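Long-range contacts in nicastrin (Dictyostelium purpureum, PDB 4R12), which probably serves as an essential subunit of gamma-secretase, the membrane protease complex that cleaves proteins such as Notch receptors within the membrane: residues A[104-109]-A[130-135]; A[232-237]-A[415-420]; A[551-556]-A[571-576]. All coordinates share one frame; numbering follows the deposited sequence.

From the N terminus, contact 1 comes first. It closes a loop of twenty residues without helix or strand, between strands 90-96 and 138-139 of the small lobe. Contact 2 opens later and spans 177 residues. It ties the start of helix 234-252 to the loop before helix 427-441, within the large lobe. Contact 3 lies near the C-terminal end and joins the hairpin strand 553-556 to strand 572-575. The three follow in series, so none nests in or crosses another. Contacts 1 and 2 have centres about 14 Å apart, with nearest atoms about 5 Å apart. Contact 3 is more distant, its centre about 27 and 28 Å from theirs.

Contact 1 (A[104-109]-A[130-135]); sequences YPYSPD and NADGFT. With NAG (2-acetamido-2-deoxy-beta-D-glucopyranose), chain C.
Ser107 and Pro108 present their carbonyl oxygens to the backbone of 130-135. Asp132 N donates to Ser107 O at 2.8 Å. Thr135 N donates to Pro108 O at 2.9 Å. CA-H...O contacts add to these. Among them, Ala131 CA lies 3.2 Å from Ser107 O, and Gly133 CA lies 3.1 Å from Asp109 O. Gly133 has a positive phi, which favours glycine at this turn.

Two side chains close turns in their own backbone, and both also bond outside the contact. Asp132 OD1 accepts from Phe134 N at 3.0 Å, forming an Asx turn, and the N-H comes from above the carboxylate plane. The first torsion of Asp132 sets CG between the backbone N and the carbonyl carbon (chi1 77°). Tyr106 OH makes a weak hydrogen bond to Asp132 OD2 at 3.1 Å. OD2 sits at the ring edge, with ring and carboxylate planes 89° apart. Ser79 OG is the stronger partner of OD2. Ser107 OG accepts from Asp109 N in an ST turn and also bonds Tyr412 O.

Both segments belong to a long small-lobe loop that leans on residues of the large lobe. This is consistent with the lid known from the nicastrin fold. Tyr106 meets Tyr414 edge-to-face, and the Phe134 ring touches that of Phe226.

Apolar contact across the segments is limited. Pro108 CB packs on Phe134 CB at 3.9 Å. Within 104-109, Pro108 N lies over one face of the Tyr106 ring, toward its rim.

One water accepts from Thr135 OG1 and donates to Asp109 OD2. At the outer end, Tyr104 CE1 lies 3.3 Å from NAG O7 of a glycan.

Contact 2 (A[232-237]-A[415-420]); sequences IGADQS and EQDDNE
Asp417 points its carboxylate at the first turn of helix 234-252. Its CG is anti to the backbone N (chi1 -175°), which carries the group across to the N-H groups there. The two oxygens take different donors. OD1 accepts from Asp235 N at 2.7 Å, on its syn side and somewhat out of the carboxylate plane. OD2 accepts from Gln236 N at 3.0 Å with its syn lone pair. The backbone adds a third bond, nearly straight, from Ala234 N to Asp417 O at 2.8 Å.

Asn421 ND2 and Asn409 ND2 also bond OD1 and OD2 respectively, so each oxygen of the buried carboxylate has a second, amide partner. Helix N-H groups and amides would probably stabilise its negative charge. A water lies between OD2 and Gln236 OE1, 2.8 Å from each.

Ala234 CB faces the loop and lies 3.2 Å from Asp418 O. Ile232 CD1 meets Asp418 CB obliquely at 4.1 Å. Asp418 OD2 forms a salt bridge with Lys101 NZ.

Gly233 holds the N-cap position, and Asp417 is the centre of an inverse gamma turn. A loop carboxylate binding the N-terminal N-H groups of a helix is a familiar motif, set here in the zinc-exopeptidase-like large lobe.

Contact 3 (A[551-556]-A[571-576]); sequences LGFDFD and IFTESN
Phe553 lays one face of its ring under the end of Ile571. Ile571 CD1 stands 4.0 Å above the ring plane, offset toward the rim. It is nearest to CZ and CE1, both at 4.1 Å. Ile571 CG2 also meets CZ, at 4.0 Å. Ile571 CD1 is turned out of the extended line from CA (chi2 -60°), which sets it over the ring face. The two side chains lie at a slant to one another.

The tip of the ring reaches further, to strand 572-575. Thr573 CG2 approaches CZ at 3.6 Å from an oblique direction. Phe572 O lies at the ring edge, near its plane, 3.9 Å from CZ. Thr573 OG1 is not part of this apolar patch. It bonds Ser183 OG instead.

The two strands are not paired with each other. Strand 553-556 forms an antiparallel hairpin with 561-564. Strand 572-575 pairs antiparallel with both 21-29 and 192-203. Phe553 therefore docks the base of the hairpin on the sheet by side-chain contact. Leu187 of helix 183-189 and Pro194 of strand 192-203 also touch Phe553. An alanine at Phe553 would probably open a gap beside Ile571 and Thr573, leaving their methyl groups without the ring they pack on.

Gly552 sits beside the same isoleucine. Its CA is 4.3 Å from Ile571 CD1. A beta carbon here would point at that methyl group and come within 3.0 Å of it, a tight fit. The Gly552 backbone bonds with Val565 and Asn566, the latter a glycosylated asparagine. On strand 572-575, Phe572 turns away from Phe553 and meets Trp273 edge-to-face, while its backbone bonds with Val195.

Contact 1 (A[104-109]-A[130-135])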
loop_
_atom_site.group_PDB
_atom_site.type_symbol
_atom_site.label_atom_id
_atom_site.label_comp_id
_atom_site.label_asym_id
_atom_site.label_seq_id
_atom_site.Cartn_x
_atom_site.Cartn_y
_atom_site.Cartn_z
ATOM N N TYR A 104 6.669 -11.476 -19.117
ATOM C CA TYR A 104 7.240 -12.417 -18.157
ATOM C C TYR A 104 6.990 -11.944 -16.733
ATOM O O TYR A 104 6.740 -10.757 -16.518
ATOM C CB TYR A 104 8.740 -12.599 -18.412
ATOM C CG TYR A 104 9.556 -11.321 -18.451
ATOM C CD1 TYR A 104 10.038 -10.742 -17.275
ATOM C CD2 TYR A 104 9.888 -10.721 -19.666
ATOM C CE1 TYR A 104 10.809 -9.579 -17.303
ATOM C CE2 TYR A 104 10.668 -9.557 -19.710
ATOM C CZ TYR A 104 11.121 -8.992 -18.518
ATOM O OH TYR A 104 11.893 -7.853 -18.541
ATOM N N PRO A 105 7.066 -12.859 -15.748
ATOM C CA PRO A 105 6.881 -12.422 -14.360
ATOM C C PRO A 105 8.027 -11.515 -13.923
ATOM O O PRO A 105 9.174 -11.727 -14.319
ATOM C CB PRO A 105 6.890 -13.732 -13.551
ATOM C CG PRO A 105 6.846 -14.846 -14.565
ATOM C CD PRO A 105 7.401 -14.293 -15.834
ATOM N N TYR A 106 7.724 -10.507 -13.113
ATOM C CA TYR A 106 8.754 -9.554 -12.737
ATOM C C TYR A 106 8.468 -8.845 -11.415
ATOM O O TYR A 106 7.382 -8.296 -11.228
ATOM C CB TYR A 106 8.933 -8.499 -13.854
ATOM C CG TYR A 106 9.978 -7.498 -13.468
ATOM C CD1 TYR A 106 11.310 -7.888 -13.380
ATOM C CD2 TYR A 106 9.644 -6.190 -13.129
ATOM C CE1 TYR A 106 12.280 -7.014 -12.994
ATOM C CE2 TYR A 106 10.630 -5.285 -12.741
ATOM C CZ TYR A 106 11.948 -5.718 -12.675
ATOM O OH TYR A 106 12.956 -4.875 -12.293
ATOM N N SER A 107 9.444 -8.848 -10.508
ATOM C CA SER A 107 9.359 -8.043 -9.290
ATOM C C SER A 107 10.657 -7.281 -9.038
ATOM O O SER A 107 11.730 -7.882 -8.917
ATOM C CB SER A 107 9.028 -8.918 -8.075
ATOM O OG SER A 107 9.092 -8.167 -6.872
ATOM N N PRO A 108 10.561 -5.948 -8.964
ATOM C CA PRO A 108 11.683 -5.071 -8.625
ATOM C C PRO A 108 11.870 -4.966 -7.117
ATOM O O PRO A 108 12.670 -4.169 -6.646
ATOM C CB PRO A 108 11.248 -3.716 -9.196
ATOM C CG PRO A 108 9.753 -3.734 -8.972
ATOM C CD PRO A 108 9.315 -5.178 -9.171
ATOM N N ASP A 109 11.127 -5.756 -6.356
ATOM C CA ASP A 109 11.191 -5.643 -4.905
ATOM C C ASP A 109 12.190 -6.633 -4.311
ATOM O O ASP A 109 13.004 -7.210 -5.028
ATOM C CB ASP A 109 9.802 -5.850 -4.302
ATOM C CG ASP A 109 9.557 -4.970 -3.090
ATOM O OD1 ASP A 109 10.004 -5.350 -1.986
ATOM O OD2 ASP A 109 8.918 -3.904 -3.240
ATOM N N ASN A 130 11.670 -14.606 -7.382
ATOM C CA ASN A 130 11.901 -14.116 -8.741
ATOM C C ASN A 130 12.410 -12.664 -8.784
ATOM O O ASN A 130 12.827 -12.177 -9.830
ATOM C CB ASN A 130 10.615 -14.248 -9.555
ATOM C CG ASN A 130 10.822 -13.967 -11.026
ATOM O OD1 ASN A 130 10.174 -13.088 -11.598
ATOM N ND2 ASN A 130 11.733 -14.706 -11.649
ATOM N N ALA A 131 12.387 -11.994 -7.637
ATOM C CA ALA A 131 12.666 -10.568 -7.549
ATOM C C ALA A 131 14.091 -10.202 -7.963
ATOM O O ALA A 131 15.033 -10.947 -7.683
ATOM C CB ALA A 131 12.410 -10.090 -6.131
ATOM N N ASP A 132 14.264 -9.052 -8.609
ATOM C CA ASP A 132 15.622 -8.607 -8.928
ATOM C C ASP A 132 16.034 -7.360 -8.129
ATOM O O ASP A 132 17.133 -6.828 -8.315
ATOM C CB ASP A 132 15.773 -8.385 -10.443
ATOM C CG ASP A 132 15.148 -7.079 -10.943
ATOM O OD1 ASP A 132 14.447 -6.369 -10.185
ATOM O OD2 ASP A 132 15.362 -6.771 -12.134
ATOM N N GLY A 133 15.157 -6.903 -7.231
ATOM C CA GLY A 133 15.494 -5.805 -6.338
ATOM C C GLY A 133 15.813 -4.470 -7.005
ATOM O O GLY A 133 16.381 -3.584 -6.390
ATOM N N PHE A 134 15.420 -4.333 -8.260
ATOM C CA PHE A 134 15.666 -3.138 -9.060
ATOM C C PHE A 134 15.249 -1.815 -8.383
ATOM O O PHE A 134 15.876 -0.774 -8.601
ATOM C CB PHE A 134 14.935 -3.295 -10.385
ATOM C CG PHE A 134 15.416 -2.389 -11.474
ATOM C CD1 PHE A 134 16.709 -1.919 -11.494
ATOM C CD2 PHE A 134 14.551 -2.021 -12.493
ATOM C CE1 PHE A 134 17.149 -1.101 -12.521
ATOM C CE2 PHE A 134 14.981 -1.205 -13.516
ATOM C CZ PHE A 134 16.282 -0.740 -13.525
ATOM N N THR A 135 14.188 -1.851 -7.580
ATOM C CA THR A 135 13.715 -0.636 -6.914
ATOM C C THR A 135 14.774 -0.042 -5.984
ATOM O O THR A 135 14.877 1.182 -5.853
ATOM C CB THR A 135 12.413 -0.906 -6.114
ATOM O OG1 THR A 135 11.365 -1.205 -7.038
ATOM C CG2 THR A 135 11.999 0.320 -5.302
HETATM C C1 NAG C . 15.276 -8.560 -18.170
HETATM C C2 NAG C . 15.105 -10.067 -18.217
HETATM C C3 NAG C . 15.846 -10.710 -19.355
HETATM C C4 NAG C . 15.552 -10.064 -20.671
HETATM C C5 NAG C . 15.808 -8.563 -20.531
HETATM C C6 NAG C . 15.491 -7.751 -21.762
HETATM C C7 NAG C . 14.812 -10.719 -15.958
HETATM C C8 NAG C . 15.485 -11.084 -14.675
HETATM N N2 NAG C . 15.566 -10.656 -17.018
HETATM O O3 NAG C . 15.482 -12.072 -19.383
HETATM O O4 NAG C . 16.456 -10.653 -21.564
HETATM O O5 NAG C . 15.088 -8.014 -19.446
HETATM O O6 NAG C . 14.364 -8.186 -22.465
HETATM O O7 NAG C . 13.645 -10.494 -15.986
HETATM O O HOH W 1 11.873 -10.211 -11.131
HETATM O O HOH W 2 9.117 -2.186 -5.623
#

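Contact 2 (A[232-237]-A[415-420])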
loop_
_atom_site.group_PDB
_atom_site.type_symbol
_atom_site.label_atom_id
_atom_site.label_comp_id
_atom_site.label_asym_id
_atom_site.label_seq_id
_atom_site.Cartn_x
_atom_site.Cartn_y
_atom_site.Cartn_z
ATOM N N ILE A 232 -0.878 0.351 -7.704
ATOM C CA ILE A 232 -2.172 -0.309 -7.522
ATOM C C ILE A 232 -2.050 -1.475 -6.539
ATOM O O ILE A 232 -2.884 -1.623 -5.635
ATOM C CB ILE A 232 -2.723 -0.822 -8.864
ATOM C CG1 ILE A 232 -2.921 0.353 -9.833
ATOM C CG2 ILE A 232 -4.041 -1.626 -8.676
ATOM C CD1 ILE A 232 -3.470 -0.065 -11.177
ATOM N N GLY A 233 -0.984 -2.272 -6.699
ATOM C CA GLY A 233 -0.749 -3.449 -5.857
ATOM C C GLY A 233 -2.000 -4.308 -5.675
ATOM O O GLY A 233 -2.437 -4.539 -4.548
ATOM N N ALA A 234 -2.572 -4.767 -6.781
ATOM C CA ALA A 234 -3.839 -5.481 -6.743
ATOM C C ALA A 234 -3.745 -6.720 -5.833
ATOM O O ALA A 234 -4.474 -6.818 -4.846
ATOM C CB ALA A 234 -4.275 -5.869 -8.155
ATOM N N ASP A 235 -2.811 -7.631 -6.106
ATOM C CA ASP A 235 -2.693 -8.796 -5.217
ATOM C C ASP A 235 -1.936 -8.449 -3.942
ATOM O O ASP A 235 -2.238 -8.982 -2.875
ATOM C CB ASP A 235 -2.019 -9.985 -5.913
ATOM C CG ASP A 235 -2.375 -11.315 -5.245
ATOM O OD1 ASP A 235 -3.506 -11.412 -4.712
ATOM O OD2 ASP A 235 -1.531 -12.244 -5.228
ATOM N N GLN A 236 -0.947 -7.561 -4.052
ATOM C CA GLN A 236 -0.169 -7.161 -2.890
ATOM C C GLN A 236 -1.041 -6.696 -1.727
ATOM O O GLN A 236 -0.848 -7.128 -0.584
ATOM C CB GLN A 236 0.816 -6.036 -3.266
ATOM C CG GLN A 236 1.674 -5.575 -2.100
ATOM C CD GLN A 236 2.667 -4.504 -2.523
ATOM O OE1 GLN A 236 2.370 -3.687 -3.399
ATOM N NE2 GLN A 236 3.848 -4.512 -1.917
ATOM N N SER A 237 -2.002 -5.824 -2.015
ATOM C CA SER A 237 -2.852 -5.255 -0.967
ATOM C C SER A 237 -4.318 -5.021 -1.366
ATOM O O SER A 237 -5.228 -5.340 -0.611
ATOM C CB SER A 237 -2.286 -3.906 -0.503
ATOM O OG SER A 237 -0.958 -4.013 -0.009
ATOM N N GLU A 415 4.119 -2.130 -11.033
ATOM C CA GLU A 415 2.949 -1.542 -11.711
ATOM C C GLU A 415 2.035 -2.563 -12.373
ATOM O O GLU A 415 0.834 -2.333 -12.494
ATOM C CB GLU A 415 3.403 -0.525 -12.771
ATOM C CG GLU A 415 4.451 -1.098 -13.718
ATOM C CD GLU A 415 4.613 -0.320 -15.017
ATOM O OE1 GLU A 415 3.648 0.318 -15.468
ATOM O OE2 GLU A 415 5.714 -0.362 -15.597
ATOM N N GLN A 416 2.594 -3.689 -12.819
ATOM C CA GLN A 416 1.782 -4.707 -13.468
ATOM C C GLN A 416 0.960 -5.559 -12.489
ATOM O O GLN A 416 0.241 -6.462 -12.913
ATOM C CB GLN A 416 2.661 -5.611 -14.334
ATOM C CG GLN A 416 1.895 -6.321 -15.452
ATOM C CD GLN A 416 2.796 -6.785 -16.585
ATOM O OE1 GLN A 416 3.745 -6.100 -16.966
ATOM N NE2 GLN A 416 2.483 -7.954 -17.143
ATOM N N ASP A 417 1.059 -5.272 -11.192
ATOM C CA ASP A 417 0.179 -5.885 -10.210
ATOM C C ASP A 417 -1.144 -5.121 -10.241
ATOM O O ASP A 417 -1.446 -4.320 -9.349
ATOM C CB ASP A 417 0.813 -5.862 -8.815
ATOM C CG ASP A 417 -0.015 -6.604 -7.778
ATOM O OD1 ASP A 417 -1.012 -7.270 -8.150
ATOM O OD2 ASP A 417 0.339 -6.519 -6.572
ATOM N N ASP A 418 -1.923 -5.381 -11.285
ATOM C CA ASP A 418 -3.110 -4.584 -11.580
ATOM C C ASP A 418 -4.360 -5.476 -11.693
ATOM O O ASP A 418 -4.330 -6.642 -11.274
ATOM C CB ASP A 418 -2.889 -3.766 -12.868
ATOM C CG ASP A 418 -2.593 -4.641 -14.086
ATOM O OD1 ASP A 418 -2.850 -5.868 -14.050
ATOM O OD2 ASP A 418 -2.094 -4.092 -15.092
ATOM N N ASN A 419 -5.440 -4.954 -12.280
ATOM C CA ASN A 419 -6.701 -5.701 -12.269
ATOM C C ASN A 419 -6.602 -7.010 -13.033
ATOM O O ASN A 419 -7.343 -7.953 -12.735
ATOM C CB ASN A 419 -7.900 -4.853 -12.793
ATOM C CG ASN A 419 -7.771 -4.409 -14.258
ATOM O OD1 ASN A 419 -6.898 -4.844 -15.004
ATOM N ND2 ASN A 419 -8.677 -3.530 -14.672
ATOM N N GLU A 420 -5.671 -7.081 -13.984
ATOM C CA GLU A 420 -5.467 -8.310 -14.746
ATOM C C GLU A 420 -4.571 -9.316 -14.023
ATOM O O GLU A 420 -4.380 -10.441 -14.489
ATOM C CB GLU A 420 -4.892 -7.978 -16.121
ATOM C CG GLU A 420 -5.919 -7.277 -16.994
ATOM C CD GLU A 420 -5.438 -7.042 -18.403
ATOM O OE1 GLU A 420 -4.241 -7.271 -18.676
ATOM O OE2 GLU A 420 -6.268 -6.627 -19.238
HETATM O O HOH W 3 2.513 -4.868 -5.932
#

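Contact 3 (A[551-556]-A[571-576])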
loop_
_atom_site.group_PDB
_atom_site.type_symbol
_atom_site.label_atom_id
_atom_site.label_comp_id
_atom_site.label_asym_id
_atom_site.label_seq_id
_atom_site.Cartn_x
_atom_site.Cartn_y
_atom_site.Cartn_z
ATOM N N LEU A 551 9.156 3.919 15.018
ATOM C CA LEU A 551 9.511 4.298 16.382
ATOM C C LEU A 551 10.947 4.836 16.462
ATOM O O LEU A 551 11.387 5.329 17.512
ATOM C CB LEU A 551 9.339 3.103 17.326
ATOM C CG LEU A 551 7.908 2.594 17.528
ATOM C CD1 LEU A 551 7.913 1.376 18.448
ATOM C CD2 LEU A 551 7.004 3.681 18.087
ATOM N N GLY A 552 11.673 4.740 15.354
ATOM C CA GLY A 552 13.050 5.205 15.299
ATOM C C GLY A 552 13.196 6.713 15.182
ATOM O O GLY A 552 14.306 7.242 15.327
ATOM N N PHE A 553 12.082 7.397 14.922
ATOM C CA PHE A 553 12.064 8.847 14.750
ATOM C C PHE A 553 11.521 9.551 15.978
ATOM O O PHE A 553 10.691 9.003 16.698
ATOM C CB PHE A 553 11.197 9.268 13.551
ATOM C CG PHE A 553 11.732 8.842 12.216
ATOM C CD1 PHE A 553 12.967 9.288 11.773
ATOM C CD2 PHE A 553 10.979 8.027 11.383
ATOM C CE1 PHE A 553 13.459 8.900 10.535
ATOM C CE2 PHE A 553 11.459 7.635 10.149
ATOM C CZ PHE A 553 12.702 8.069 9.720
ATOM N N ASP A 554 11.975 10.785 16.186
ATOM C CA ASP A 554 11.362 11.695 17.145
ATOM C C ASP A 554 11.366 13.107 16.553
ATOM O O ASP A 554 12.206 13.427 15.704
ATOM C CB ASP A 554 12.101 11.662 18.482
ATOM C CG ASP A 554 11.360 12.414 19.581
ATOM O OD1 ASP A 554 10.128 12.592 19.454
ATOM O OD2 ASP A 554 12.007 12.822 20.571
ATOM N N PHE A 555 10.421 13.945 16.971
ATOM C CA PHE A 555 10.402 15.310 16.471
ATOM C C PHE A 555 10.934 16.286 17.509
ATOM O O PHE A 555 10.375 16.427 18.595
ATOM C CB PHE A 555 8.999 15.729 16.039
ATOM C CG PHE A 555 8.970 17.053 15.333
ATOM C CD1 PHE A 555 9.326 17.145 13.995
ATOM C CD2 PHE A 555 8.612 18.211 16.010
ATOM C CE1 PHE A 555 9.317 18.364 13.341
ATOM C CE2 PHE A 555 8.599 19.432 15.364
ATOM C CZ PHE A 555 8.951 19.509 14.029
ATOM N N ASP A 556 12.023 16.957 17.159
ATOM C CA ASP A 556 12.610 17.982 18.013
ATOM C C ASP A 556 11.955 19.334 17.738
ATOM O O ASP A 556 12.190 19.934 16.693
ATOM C CB ASP A 556 14.123 18.064 17.783
ATOM C CG ASP A 556 14.771 19.218 18.531
ATOM O OD1 ASP A 556 14.317 19.530 19.651
ATOM O OD2 ASP A 556 15.734 19.809 17.999
ATOM N N ILE A 571 14.207 2.916 9.021
ATOM C CA ILE A 571 14.467 4.317 8.713
ATOM C C ILE A 571 14.341 4.582 7.224
ATOM O O ILE A 571 15.258 4.283 6.459
ATOM C CB ILE A 571 15.873 4.751 9.157
ATOM C CG1 ILE A 571 16.064 4.507 10.654
ATOM C CG2 ILE A 571 16.097 6.235 8.796
ATOM C CD1 ILE A 571 15.085 5.264 11.525
ATOM N N PHE A 572 13.207 5.138 6.819
ATOM C CA PHE A 572 12.966 5.506 5.427
ATOM C C PHE A 572 12.464 6.932 5.391
ATOM O O PHE A 572 11.530 7.281 6.109
ATOM C CB PHE A 572 11.946 4.578 4.754
ATOM C CG PHE A 572 12.386 3.152 4.696
ATOM C CD1 PHE A 572 13.149 2.696 3.639
ATOM C CD2 PHE A 572 12.050 2.272 5.700
ATOM C CE1 PHE A 572 13.553 1.367 3.577
ATOM C CE2 PHE A 572 12.464 0.955 5.645
ATOM C CZ PHE A 572 13.217 0.507 4.585
ATOM N N THR A 573 13.093 7.755 4.561
ATOM C CA THR A 573 12.714 9.154 4.451
ATOM C C THR A 573 12.693 9.558 2.992
ATOM O O THR A 573 13.716 9.503 2.300
ATOM C CB THR A 573 13.687 10.097 5.212
ATOM O OG1 THR A 573 15.001 9.989 4.646
ATOM C CG2 THR A 573 13.729 9.759 6.696
ATOM N N GLU A 574 11.530 9.988 2.529
ATOM C CA GLU A 574 11.373 10.345 1.133
ATOM C C GLU A 574 11.818 11.776 0.887
ATOM O O GLU A 574 11.466 12.682 1.650
ATOM C CB GLU A 574 9.920 10.172 0.702
ATOM C CG GLU A 574 9.637 10.624 -0.721
ATOM C CD GLU A 574 8.183 10.406 -1.083
ATOM O OE1 GLU A 574 7.407 11.388 -1.098
ATOM O OE2 GLU A 574 7.820 9.245 -1.330
ATOM N N SER A 575 12.592 11.968 -0.173
ATOM C CA SER A 575 13.013 13.310 -0.583
ATOM C C SER A 575 11.839 14.252 -0.779
ATOM O O SER A 575 10.806 13.856 -1.340
ATOM C CB SER A 575 13.801 13.243 -1.886
ATOM O OG SER A 575 14.146 14.546 -2.329
ATOM N N ASN A 576 12.001 15.498 -0.333
ATOM C CA ASN A 576 11.115 16.583 -0.760
ATOM C C ASN A 576 11.400 16.894 -2.217
ATOM O O ASN A 576 12.512 16.663 -2.697
ATOM C CB ASN A 576 11.311 17.868 0.065
ATOM C CG ASN A 576 10.954 17.701 1.538
ATOM O OD1 ASN A 576 10.227 16.787 1.917
ATOM N ND2 ASN A 576 11.471 18.599 2.374
#